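Local coordinates for protein 3-hydroxy-3-methylglutaryl-CoA lyase (Acinetobacter baumannii, PDB 6NDS) that belongs to the HMGL-like family of TIM-barrel lyases and binds a zinc ion and coenzyme A, at residues F238-G243 with I258-L263; V18-P23 with M49-I54; L284-P289 with Q299-G304; L263-E268 with I276-L281. All coordinates share one frame; numbering follows the deposited sequence.

Contact 1 (F238-G243 with I258-L263)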
loop_
_atom_site.group_PDB
_atom_site.type_symbol
_atom_site.label_atom_id
_atom_site.label_comp_id
_atom_site.label_asym_id
_atom_site.label_seq_id
_atom_site.Cartn_x
_atom_site.Cartn_y
_atom_site.Cartn_z
ATOM N N PHE A 238 3.834 16.315 -2.794
ATOM C CA PHE A 238 4.040 14.908 -3.145
ATOM C C PHE A 238 3.652 14.661 -4.593
ATOM O O PHE A 238 2.567 15.065 -5.017
ATOM C CB PHE A 238 3.228 13.971 -2.230
ATOM C CG PHE A 238 3.644 14.034 -0.792
ATOM C CD1 PHE A 238 4.600 13.160 -0.302
ATOM C CD2 PHE A 238 3.098 14.986 0.063
ATOM C CE1 PHE A 238 5.000 13.216 1.029
ATOM C CE2 PHE A 238 3.477 15.053 1.395
ATOM C CZ PHE A 238 4.428 14.167 1.890
ATOM N N ASP A 239 4.536 13.985 -5.330
ATOM C CA ASP A 239 4.241 13.535 -6.688
ATOM C C ASP A 239 3.459 12.217 -6.671
ATOM O O ASP A 239 3.713 11.332 -5.852
ATOM C CB ASP A 239 5.530 13.315 -7.483
ATOM C CG ASP A 239 6.259 14.609 -7.845
ATOM O OD1 ASP A 239 5.661 15.710 -7.766
ATOM O OD2 ASP A 239 7.443 14.516 -8.246
ATOM N N ALA A 240 2.541 12.068 -7.624
ATOM C CA ALA A 240 1.772 10.832 -7.762
ATOM C C ALA A 240 1.343 10.715 -9.216
ATOM O O ALA A 240 1.316 11.706 -9.942
ATOM C CB ALA A 240 0.551 10.819 -6.824
ATOM N N ALA A 241 1.031 9.487 -9.650
ATOM C CA ALA A 241 0.589 9.244 -11.023
ATOM C C ALA A 241 -0.817 8.660 -11.015
ATOM O O ALA A 241 -1.110 7.736 -10.243
ATOM C CB ALA A 241 1.531 8.291 -11.758
ATOM N N LEU A 242 -1.670 9.185 -11.905
ATOM C CA LEU A 242 -3.007 8.639 -12.111
ATOM C C LEU A 242 -2.951 7.129 -12.309
ATOM O O LEU A 242 -2.155 6.617 -13.106
ATOM C CB LEU A 242 -3.645 9.295 -13.336
ATOM C CG LEU A 242 -5.096 8.901 -13.632
ATOM C CD1 LEU A 242 -6.022 9.574 -12.626
ATOM C CD2 LEU A 242 -5.430 9.321 -15.061
ATOM N N GLY A 243 -3.809 6.413 -11.583
ATOM C CA GLY A 243 -3.890 4.970 -11.729
ATOM C C GLY A 243 -2.691 4.196 -11.227
ATOM O O GLY A 243 -2.657 2.970 -11.390
ATOM N N ILE A 258 3.321 6.158 -6.661
ATOM C CA ILE A 258 2.116 6.076 -5.846
ATOM C C ILE A 258 0.927 6.562 -6.663
ATOM O O ILE A 258 1.025 7.482 -7.490
ATOM C CB ILE A 258 2.246 6.853 -4.528
ATOM C CG1 ILE A 258 2.607 8.306 -4.774
ATOM C CG2 ILE A 258 3.271 6.177 -3.603
ATOM C CD1 ILE A 258 2.383 9.186 -3.533
ATOM N N CYS A 259 -0.208 5.910 -6.451
ATOM C CA CYS A 259 -1.416 6.186 -7.211
ATOM C C CYS A 259 -2.102 7.458 -6.716
ATOM O O CYS A 259 -2.443 7.567 -5.535
ATOM C CB CYS A 259 -2.346 4.988 -7.069
ATOM S SG CYS A 259 -3.970 5.225 -7.765
ATOM N N THR A 260 -2.346 8.405 -7.628
ATOM C CA THR A 260 -2.898 9.699 -7.225
ATOM C C THR A 260 -4.230 9.541 -6.505
ATOM O O THR A 260 -4.446 10.148 -5.453
ATOM C CB THR A 260 -3.063 10.613 -8.442
ATOM O OG1 THR A 260 -1.828 10.651 -9.153
ATOM C CG2 THR A 260 -3.393 12.039 -7.996
ATOM N N GLU A 261 -5.151 8.750 -7.062
ATOM C CA GLU A 261 -6.457 8.685 -6.414
ATOM C C GLU A 261 -6.390 7.914 -5.093
ATOM O O GLU A 261 -7.162 8.204 -4.175
ATOM C CB GLU A 261 -7.505 8.102 -7.368
ATOM C CG GLU A 261 -7.230 6.700 -7.864
ATOM C CD GLU A 261 -6.459 6.641 -9.181
ATOM O OE1 GLU A 261 -5.765 7.611 -9.559
ATOM O OE2 GLU A 261 -6.531 5.585 -9.828
ATOM N N ASP A 262 -5.460 6.964 -4.955
ATOM C CA ASP A 262 -5.280 6.321 -3.656
ATOM C C ASP A 262 -4.697 7.303 -2.637
ATOM O O ASP A 262 -5.100 7.297 -1.469
ATOM C CB ASP A 262 -4.389 5.074 -3.785
ATOM C CG ASP A 262 -5.015 3.966 -4.648
ATOM O OD1 ASP A 262 -6.156 4.134 -5.128
ATOM O OD2 ASP A 262 -4.356 2.915 -4.854
ATOM N N LEU A 263 -3.759 8.160 -3.060
ATOM C CA LEU A 263 -3.231 9.200 -2.169
ATOM C C LEU A 263 -4.316 10.188 -1.756
ATOM O O LEU A 263 -4.461 10.517 -0.568
ATOM C CB LEU A 263 -2.078 9.934 -2.860
ATOM C CG LEU A 263 -1.617 11.239 -2.199
ATOM C CD1 LEU A 263 -1.060 10.960 -0.812
ATOM C CD2 LEU A 263 -0.563 11.928 -3.087
#
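Ala240 turns its methyl group toward Ile258 and Leu263, and these three make the apolar centre. Its CB lies 3.8 Å from Ile258 CG1 and 4.1 Å from Leu263 CD2, while the carbonyl O of Ile258 comes within 3.4 Å of the same methyl and Thr260 OG1 within 3.3 Å; a side chain no larger than alanine's suits so close an approach. CG1 of Ile258 sits between the backbone N and the carbonyl carbon (chi1 56°) and rests against the carbonyl O of Asp239. Phe238 CB touches Leu263 CD2 loosely, at 4.4 Å, its ring leading off toward helix 223-232.

Around this centre the backbones join. Ala241 N gives a nearly straight bond of 2.9 Å to Ile258 O, and Thr260 N returns one of 3.0 Å to Ala241 O. The two bonds form a single bridge just beyond strand 237-240, the last of the TIM barrel, where helix 260-270 begins. On that strand Asp239 hydrogen-bonds His215, a zinc ligand. Cys259 is the N-cap of the helix, its SG accepting a weak bond from Asp262 N.

At the polar edge Gly243 N points at Glu261 OE1 (3.1 Å, 173° at the hydrogen), on the syn side of the carboxylate. Gly243 has positive phi, which favours glycine. The other oxygen, Glu261 OE2, is bonded to Ser285 and Ser298, while Thr260 OG1 has its partner in Glu20. The chemistry implies a buried carboxylate, probably stabilised as the anion by a backbone N-H and two hydroxyls, tying the loop after strand 237-240 to the first turn of helix 260-270.

Contact 2 (V18-P23 with M49-I54)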
loop_
_atom_site.group_PDB
_atom_site.type_symbol
_atom_site.label_atom_id
_atom_site.label_comp_id
_atom_site.label_asym_id
_atom_site.label_seq_id
_atom_site.Cartn_x
_atom_site.Cartn_y
_atom_site.Cartn_z
ATOM N N VAL A 18 -0.859 17.862 -3.908
ATOM C CA VAL A 18 -0.726 16.704 -4.791
ATOM C C VAL A 18 -0.268 17.177 -6.167
ATOM O O VAL A 18 -0.890 18.064 -6.758
ATOM C CB VAL A 18 -2.060 15.945 -4.888
ATOM C CG1 VAL A 18 -1.917 14.753 -5.834
ATOM C CG2 VAL A 18 -2.515 15.485 -3.504
ATOM N N GLN A 19 0.823 16.596 -6.677
ATOM C CA GLN A 19 1.415 16.989 -7.956
ATOM C C GLN A 19 1.391 15.788 -8.894
ATOM O O GLN A 19 1.775 14.683 -8.504
ATOM C CB GLN A 19 2.841 17.524 -7.741
ATOM C CG GLN A 19 2.875 18.626 -6.650
ATOM C CD GLN A 19 4.256 19.136 -6.282
ATOM O OE1 GLN A 19 4.402 20.300 -5.912
ATOM N NE2 GLN A 19 5.267 18.266 -6.336
ATOM N N GLU A 20 0.901 15.994 -10.118
ATOM C CA GLU A 20 0.569 14.883 -11.007
ATOM C C GLU A 20 1.704 14.638 -11.994
ATOM O O GLU A 20 2.185 15.581 -12.637
ATOM C CB GLU A 20 -0.740 15.178 -11.752
ATOM C CG GLU A 20 -1.132 14.111 -12.798
ATOM C CD GLU A 20 -1.360 12.727 -12.199
ATOM O OE1 GLU A 20 -1.920 12.619 -11.078
ATOM O OE2 GLU A 20 -0.964 11.732 -12.851
ATOM N N VAL A 21 2.150 13.378 -12.096
ATOM C CA VAL A 21 3.264 13.057 -12.998
ATOM C C VAL A 21 2.941 11.935 -13.984
ATOM O O VAL A 21 3.842 11.441 -14.675
ATOM C CB VAL A 21 4.545 12.707 -12.206
ATOM C CG1 VAL A 21 4.942 13.862 -11.256
ATOM C CG2 VAL A 21 4.389 11.384 -11.434
ATOM N N SER A 22 1.679 11.514 -14.093
ATOM C CA SER A 22 1.407 10.423 -15.028
ATOM C C SER A 22 1.776 10.726 -16.484
ATOM O O SER A 22 2.166 9.772 -17.177
ATOM C CB SER A 22 -0.059 9.956 -14.968
ATOM O OG SER A 22 -0.936 10.966 -15.373
ATOM N N PRO A 23 1.681 11.952 -17.008
ATOM C CA PRO A 23 2.041 12.147 -18.421
ATOM C C PRO A 23 3.508 11.957 -18.692
ATOM O O PRO A 23 3.879 11.800 -19.859
ATOM C CB PRO A 23 1.610 13.591 -18.709
ATOM C CG PRO A 23 0.552 13.896 -17.647
ATOM C CD PRO A 23 1.092 13.179 -16.437
ATOM N N MET A 49 -8.650 18.809 -12.595
ATOM C CA MET A 49 -8.803 18.013 -11.378
ATOM C C MET A 49 -8.343 18.722 -10.114
ATOM O O MET A 49 -8.625 18.224 -9.014
ATOM C CB MET A 49 -8.037 16.682 -11.503
ATOM C CG MET A 49 -8.569 15.790 -12.600
ATOM S SD MET A 49 -10.196 15.143 -12.229
ATOM C CE MET A 49 -10.737 14.764 -13.912
ATOM N N GLY A 50 -7.628 19.845 -10.236
ATOM C CA GLY A 50 -7.234 20.646 -9.089
ATOM C C GLY A 50 -5.744 20.714 -8.817
ATOM O O GLY A 50 -5.347 21.379 -7.853
ATOM N N PHE A 51 -4.905 20.065 -9.632
ATOM C CA PHE A 51 -3.459 20.060 -9.399
ATOM C C PHE A 51 -2.837 21.437 -9.583
ATOM O O PHE A 51 -3.186 22.175 -10.508
ATOM C CB PHE A 51 -2.769 19.108 -10.373
ATOM C CG PHE A 51 -3.302 17.707 -10.317
ATOM C CD1 PHE A 51 -3.038 16.897 -9.223
ATOM C CD2 PHE A 51 -4.079 17.203 -11.360
ATOM C CE1 PHE A 51 -3.543 15.599 -9.167
ATOM C CE2 PHE A 51 -4.582 15.913 -11.328
ATOM C CZ PHE A 51 -4.318 15.098 -10.216
ATOM N N SER A 52 -1.865 21.758 -8.718
ATOM C CA SER A 52 -1.060 22.964 -8.859
ATOM C C SER A 52 0.104 22.781 -9.823
ATOM O O SER A 52 0.603 23.774 -10.373
ATOM C CB SER A 52 -0.519 23.396 -7.493
ATOM O OG SER A 52 0.288 22.375 -6.923
ATOM N N ARG A 53 0.559 21.542 -10.009
ATOM C CA ARG A 53 1.667 21.206 -10.892
ATOM C C ARG A 53 1.333 19.922 -11.621
ATOM O O ARG A 53 0.834 18.976 -11.012
ATOM C CB ARG A 53 2.983 21.021 -10.119
ATOM C CG ARG A 53 3.760 22.293 -9.903
ATOM C CD ARG A 53 5.055 22.046 -9.108
ATOM N NE ARG A 53 5.955 23.195 -9.152
ATOM C CZ ARG A 53 5.831 24.278 -8.387
ATOM N NH1 ARG A 53 4.834 24.371 -7.506
ATOM N NH2 ARG A 53 6.705 25.272 -8.491
ATOM N N ILE A 54 1.598 19.899 -12.927
ATOM C CA ILE A 54 1.478 18.692 -13.741
ATOM C C ILE A 54 2.773 18.570 -14.525
ATOM O O ILE A 54 3.175 19.522 -15.201
ATOM C CB ILE A 54 0.274 18.753 -14.708
ATOM C CG1 ILE A 54 -1.053 18.833 -13.930
ATOM C CG2 ILE A 54 0.263 17.522 -15.647
ATOM C CD1 ILE A 54 -2.296 19.109 -14.803
HETATM O O HOH W 1 -1.553 20.584 -6.147
HETATM O O HOH W 2 2.971 22.525 -6.281
#
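Glu20 and Phe51, the two residues with the most surface buried by this contact, meet where the first strand of the TIM barrel, 17-20, runs beside the second, 53-58. CB of Glu20 stands over the centre of the Phe51 ring, 3.6 Å from its centroid and only 3° off the normal, a CH-pi contact. CG is anti to the backbone N (chi1 176°), the chain bends at chi2 (61°), and OE1 lies 3.6 Å from Phe51 CZ. An aromatic ring suits this place because it gives the aliphatic part of an acid a broad flat surface. The edge of the ring faces the carbonyl O of Val18, and Val18 CG1 packs on CE1.

The carboxylate is held by Ser22 of its own segment and by partners beyond the contact. Ser22 N and Ser22 OG reach Glu20 OE2 from opposite faces of its plane, the hydroxyl at 2.6 Å; Leu242 N also bonds to OE2, and Thr260 OG1 to OE1. Between the strands, Glu20 N donates to Arg53 O at 3.1 Å.

Gln19, next in buried area, lies side by side with Arg53, both chains pointing the same way, and its OE1 is 3.7 Å from Arg53 CD. That oxygen accepts from Arg237 NE, while the guanidinium of Arg53 forms a salt bridge with Glu106. One water links the pair, donating to Gln19 OE1 at 2.7 Å and accepting from Arg53 NH1 at 2.9 Å.

Contact 3 (L284-P289 with Q299-G304); sequences LSRTLP and QLAKAG
Leu300 is the first residue of helix 299-303 to meet Arg286, and only lightly: its carbonyl O lies 3.7 Å from Arg286 NH2. That oxygen serves the helix itself, accepting from Gly304 N.

Ala301 carries most of the contact. Its CB packs against Arg286 CG at 4.0 Å and against Ser285 OG at 3.9 Å; the small side chain lets the two backbones come close here. The hydroxyl of Ser285 has its polar partner in Glu261. Ala301 O is gripped side-on by two nitrogens of one guanidinium. Arg286 NE gives the shorter, straighter bond, 2.9 Å long and 161° at the hydrogen, lying in the carbonyl plane on a lone pair. The longer bond from Arg286 NH2, 3.3 Å, reaches the same oxygen from above that plane. Arginine suits the place because its chain, extended from CG to NE with CD anti to CA (chi2 170°), spans the gap and presents NE and NH2 together.

Past Ala303, Gly304, the first residue beyond the helix, has positive phi, which favours glycine; its N lies 3.4 Å from Arg286 NH2, two donors that do not bond. Its carbonyl O accepts from Arg220 of the second subunit.

The arrangement is an arginine side chain bonded to a carbonyl in the last turn of a short helix, where carbonyl groups commonly lack an intrahelical partner. It joins the type I turn of Ser285 to Leu288 to one of the helices after the last TIM-barrel strand, 237-240, beside the second subunit.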
loop_
_atom_site.group_PDB
_atom_site.type_symbol
_atom_site.label_atom_id
_atom_site.label_comp_id
_atom_site.label_asym_id
_atom_site.label_seq_id
_atom_site.Cartn_x
_atom_site.Cartn_y
_atom_site.Cartn_z
ATOM N N LEU A 284 -11.785 9.530 -14.107
ATOM C CA LEU A 284 -10.754 9.648 -15.134
ATOM C C LEU A 284 -9.826 8.434 -15.120
ATOM O O LEU A 284 -9.485 7.890 -16.177
ATOM C CB LEU A 284 -9.950 10.941 -14.934
ATOM C CG LEU A 284 -8.826 11.127 -15.967
ATOM C CD1 LEU A 284 -9.342 11.276 -17.391
ATOM C CD2 LEU A 284 -7.942 12.323 -15.582
ATOM N N SER A 285 -9.411 7.995 -13.934
ATOM C CA SER A 285 -8.533 6.828 -13.849
ATOM C C SER A 285 -9.187 5.600 -14.466
ATOM O O SER A 285 -8.514 4.781 -15.103
ATOM C CB SER A 285 -8.167 6.557 -12.396
ATOM O OG SER A 285 -7.311 5.430 -12.326
ATOM N N ARG A 286 -10.502 5.460 -14.309
ATOM C CA ARG A 286 -11.177 4.296 -14.863
ATOM C C ARG A 286 -11.221 4.295 -16.392
ATOM O O ARG A 286 -11.578 3.267 -16.974
ATOM C CB ARG A 286 -12.590 4.189 -14.270
ATOM C CG ARG A 286 -12.553 3.768 -12.788
ATOM C CD ARG A 286 -13.910 3.882 -12.088
ATOM N NE ARG A 286 -13.922 3.121 -10.840
ATOM C CZ ARG A 286 -14.875 3.201 -9.916
ATOM N NH1 ARG A 286 -15.902 4.022 -10.088
ATOM N NH2 ARG A 286 -14.798 2.458 -8.815
ATOM N N THR A 287 -10.846 5.401 -17.053
ATOM C CA THR A 287 -10.711 5.395 -18.505
ATOM C C THR A 287 -9.359 4.875 -18.967
ATOM O O THR A 287 -9.179 4.675 -20.172
ATOM C CB THR A 287 -10.931 6.804 -19.093
ATOM O OG1 THR A 287 -9.797 7.641 -18.819
ATOM C CG2 THR A 287 -12.198 7.433 -18.516
ATOM N N LEU A 288 -8.409 4.642 -18.046
ATOM C CA LEU A 288 -7.072 4.231 -18.475
ATOM C C LEU A 288 -7.017 2.846 -19.123
ATOM O O LEU A 288 -6.296 2.678 -20.117
ATOM C CB LEU A 288 -6.093 4.296 -17.301
ATOM C CG LEU A 288 -5.691 5.691 -16.833
ATOM C CD1 LEU A 288 -4.828 5.580 -15.575
ATOM C CD2 LEU A 288 -4.938 6.438 -17.946
ATOM N N PRO A 289 -7.721 1.823 -18.615
ATOM C CA PRO A 289 -7.643 0.516 -19.293
ATOM C C PRO A 289 -8.016 0.585 -20.761
ATOM O O PRO A 289 -7.369 -0.065 -21.592
ATOM C CB PRO A 289 -8.619 -0.357 -18.490
ATOM C CG PRO A 289 -8.569 0.231 -17.129
ATOM C CD PRO A 289 -8.457 1.723 -17.344
ATOM N N GLN A 299 -6.008 0.967 -6.414
ATOM C CA GLN A 299 -6.982 0.294 -5.561
ATOM C C GLN A 299 -8.339 0.986 -5.631
ATOM O O GLN A 299 -9.378 0.314 -5.653
ATOM C CB GLN A 299 -6.480 0.230 -4.118
ATOM C CG GLN A 299 -5.222 -0.611 -3.925
ATOM C CD GLN A 299 -5.448 -2.078 -4.236
ATOM O OE1 GLN A 299 -5.853 -2.857 -3.370
ATOM N NE2 GLN A 299 -5.187 -2.463 -5.473
ATOM N N LEU A 300 -8.347 2.322 -5.688
ATOM C CA LEU A 300 -9.620 3.042 -5.712
ATOM C C LEU A 300 -10.352 2.852 -7.035
ATOM O O LEU A 300 -11.582 2.807 -7.050
ATOM C CB LEU A 300 -9.403 4.532 -5.429
ATOM C CG LEU A 300 -9.498 4.977 -3.956
ATOM C CD1 LEU A 300 -10.932 4.987 -3.465
ATOM C CD2 LEU A 300 -8.654 4.086 -3.023
ATOM N N ALA A 301 -9.634 2.729 -8.156
ATOM C CA ALA A 301 -10.348 2.492 -9.409
ATOM C C ALA A 301 -11.037 1.133 -9.391
ATOM O O ALA A 301 -12.121 0.975 -9.962
ATOM C CB ALA A 301 -9.386 2.597 -10.598
ATOM N N LYS A 302 -10.425 0.153 -8.721
ATOM C CA LYS A 302 -11.004 -1.183 -8.630
ATOM C C LYS A 302 -12.187 -1.215 -7.674
ATOM O O LYS A 302 -13.230 -1.801 -7.982
ATOM C CB LYS A 302 -9.955 -2.194 -8.165
ATOM C CG LYS A 302 -8.807 -2.474 -9.106
ATOM C CD LYS A 302 -7.643 -3.100 -8.330
ATOM C CE LYS A 302 -6.686 -3.871 -9.228
ATOM N NZ LYS A 302 -6.126 -3.048 -10.329
ATOM N N ALA A 303 -12.035 -0.620 -6.491
ATOM C CA ALA A 303 -12.988 -0.841 -5.412
ATOM C C ALA A 303 -14.004 0.280 -5.266
ATOM O O ALA A 303 -15.085 0.043 -4.707
ATOM C CB ALA A 303 -12.247 -1.012 -4.079
ATOM N N GLY A 304 -13.690 1.476 -5.751
ATOM C CA GLY A 304 -14.476 2.648 -5.432
ATOM C C GLY A 304 -14.205 3.110 -4.011
ATOM O O GLY A 304 -13.596 2.416 -3.200
#

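Contact 4 (L263-E268 with I276-L281)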
loop_
_atom_site.group_PDB
_atom_site.type_symbol
_atom_site.label_atom_id
_atom_site.label_comp_id
_atom_site.label_asym_id
_atom_site.label_seq_id
_atom_site.Cartn_x
_atom_site.Cartn_y
_atom_site.Cartn_z
ATOM N N LEU A 263 -3.759 8.160 -3.060
ATOM C CA LEU A 263 -3.231 9.200 -2.169
ATOM C C LEU A 263 -4.316 10.188 -1.756
ATOM O O LEU A 263 -4.461 10.517 -0.568
ATOM C CB LEU A 263 -2.078 9.934 -2.860
ATOM C CG LEU A 263 -1.617 11.239 -2.199
ATOM C CD1 LEU A 263 -1.060 10.960 -0.812
ATOM C CD2 LEU A 263 -0.563 11.928 -3.087
ATOM N N VAL A 264 -5.097 10.673 -2.722
ATOM C CA VAL A 264 -6.141 11.643 -2.405
ATOM C C VAL A 264 -7.209 11.008 -1.523
ATOM O O VAL A 264 -7.716 11.649 -0.604
ATOM C CB VAL A 264 -6.739 12.249 -3.687
ATOM C CG1 VAL A 264 -7.914 13.214 -3.354
ATOM C CG2 VAL A 264 -5.657 12.995 -4.476
ATOM N N ASN A 265 -7.541 9.734 -1.753
ATOM C CA ASN A 265 -8.504 9.075 -0.868
ATOM C C ASN A 265 -7.971 8.984 0.555
ATOM O O ASN A 265 -8.708 9.213 1.519
ATOM C CB ASN A 265 -8.848 7.673 -1.389
ATOM C CG ASN A 265 -9.836 6.953 -0.487
ATOM O OD1 ASN A 265 -11.028 7.288 -0.452
ATOM N ND2 ASN A 265 -9.340 5.970 0.276
ATOM N N MET A 266 -6.687 8.647 0.709
ATOM C CA MET A 266 -6.096 8.603 2.043
ATOM C C MET A 266 -6.249 9.944 2.758
ATOM O O MET A 266 -6.671 10.002 3.924
ATOM C CB MET A 266 -4.616 8.227 1.941
ATOM C CG MET A 266 -3.953 8.210 3.322
ATOM S SD MET A 266 -2.248 7.615 3.345
ATOM C CE MET A 266 -1.356 9.034 2.705
ATOM N N CYS A 267 -5.903 11.036 2.067
ATOM C CA CYS A 267 -6.054 12.377 2.633
ATOM C C CYS A 267 -7.502 12.672 2.976
ATOM O O CYS A 267 -7.798 13.206 4.050
ATOM C CB CYS A 267 -5.536 13.423 1.650
ATOM S SG CYS A 267 -3.756 13.377 1.393
ATOM N N GLU A 268 -8.423 12.353 2.054
ATOM C CA GLU A 268 -9.829 12.673 2.257
ATOM C C GLU A 268 -10.397 11.937 3.469
ATOM O O GLU A 268 -11.148 12.513 4.264
ATOM C CB GLU A 268 -10.607 12.350 0.973
ATOM C CG GLU A 268 -12.042 12.818 0.981
ATOM C CD GLU A 268 -12.514 13.399 -0.350
ATOM O OE1 GLU A 268 -11.697 13.967 -1.122
ATOM O OE2 GLU A 268 -13.731 13.317 -0.594
ATOM N N ILE A 276 -7.914 18.471 -4.756
ATOM C CA ILE A 276 -8.188 17.537 -5.847
ATOM C C ILE A 276 -9.625 17.040 -5.734
ATOM O O ILE A 276 -10.091 16.714 -4.638
ATOM C CB ILE A 276 -7.198 16.357 -5.839
ATOM C CG1 ILE A 276 -5.743 16.831 -5.693
ATOM C CG2 ILE A 276 -7.370 15.502 -7.107
ATOM C CD1 ILE A 276 -5.311 17.873 -6.726
ATOM N N ASP A 277 -10.326 16.971 -6.869
ATOM C CA ASP A 277 -11.692 16.424 -6.925
ATOM C C ASP A 277 -11.605 14.895 -7.046
ATOM O O ASP A 277 -11.416 14.350 -8.136
ATOM C CB ASP A 277 -12.446 17.067 -8.086
ATOM C CG ASP A 277 -13.880 16.551 -8.261
ATOM O OD1 ASP A 277 -14.274 15.529 -7.665
ATOM O OD2 ASP A 277 -14.609 17.181 -9.053
ATOM N N LEU A 278 -11.777 14.194 -5.921
ATOM C CA LEU A 278 -11.512 12.755 -5.895
ATOM C C LEU A 278 -12.485 11.988 -6.784
ATOM O O LEU A 278 -12.081 11.086 -7.533
ATOM C CB LEU A 278 -11.580 12.245 -4.457
ATOM C CG LEU A 278 -11.406 10.729 -4.286
ATOM C CD1 LEU A 278 -10.065 10.243 -4.864
ATOM C CD2 LEU A 278 -11.536 10.340 -2.810
ATOM N N ASP A 279 -13.778 12.301 -6.686
ATOM C CA ASP A 279 -14.763 11.600 -7.512
ATOM C C ASP A 279 -14.415 11.707 -8.991
ATOM O O ASP A 279 -14.456 10.712 -9.725
ATOM C CB ASP A 279 -16.159 12.161 -7.270
ATOM C CG ASP A 279 -16.748 11.723 -5.960
ATOM O OD1 ASP A 279 -16.539 10.556 -5.573
ATOM O OD2 ASP A 279 -17.441 12.547 -5.328
ATOM N N ALA A 280 -14.078 12.917 -9.447
ATOM C CA ALA A 280 -13.762 13.097 -10.858
ATOM C C ALA A 280 -12.469 12.397 -11.229
ATOM O O ALA A 280 -12.333 11.892 -12.353
ATOM C CB ALA A 280 -13.666 14.585 -11.195
ATOM N N LEU A 281 -11.515 12.356 -10.303
ATOM C CA LEU A 281 -10.233 11.725 -10.590
ATOM C C LEU A 281 -10.382 10.212 -10.725
ATOM O O LEU A 281 -9.767 9.594 -11.603
ATOM C CB LEU A 281 -9.239 12.071 -9.487
ATOM C CG LEU A 281 -7.790 11.686 -9.792
ATOM C CD1 LEU A 281 -7.217 12.601 -10.879
ATOM C CD2 LEU A 281 -6.983 11.751 -8.497
HETATM O O HOH W 3 -12.203 15.690 -3.227
#
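Leu278 and Val264 make the main apolar contact between helix 260-270 and the start of helix 278-285. The two side chains slide past each other in opposite directions, bringing Val264 CG1 to 3.9 Å from Leu278 CB. The other branch, Val264 CG2, turns to Ile276, whose CB it meets at 3.9 Å; the two chains cross at about a right angle. A branched valine suits this spot, one methyl facing each neighbour. Leu281 adds a looser touch from one turn further on. Leu278, with CG anti to the backbone N (chi1 176°), forks over helix 260-270: CD1 stays by Val264 while CD2 lies 3.8 Å from Asn265 CA and near its OD1.

Polar groups line the outer side. Glu268 brings OE1 to 3.8 Å from Leu278 CB, with its strongest partner elsewhere, in a salt bridge from OE2 to Arg305. The same arginine pairs with Asp279, so it probably eases the repulsion between these two acids. No direct hydrogen bond crosses the contact; a water does the work, donating to Glu268 OE1 at 2.8 Å and to Ile276 O at 2.7 Å, and accepting from Leu278 N.

Within the second segment, Asp277 is an N-cap: its OD1 accepts from Ala280 N at 3.2 Å, met from above the carboxylate plane. An aspartate is short enough to fold back on the helix start.

Helix 278-285, capped by Asp277, thus packs on helix 260-270. Val18 of strand 17-20 touches Val264 and Ile276, which places the pair in the helical layer outside a TIM barrel.

Along the chain the order is contact 2, contact 1, contact 4, contact 3. Contacts 1 and 2 have centres about 9 Å apart and both reach the same sheet, strands 237-240 and 17-20 being neighbours where the barrel closes. Contact 4 lies about 9 Å from contact 1, centre to centre, and shares Leu263 and helix 260-270 with it. Helix 278-285 serves contacts 3 and 4, whose centres are about 12 Å apart; both also touch the second subunit. The four thus lead from the buried barrel strands, through the outer helices, to the dimer partner, connecting the C-terminal helices with the barrel that holds the zinc ion.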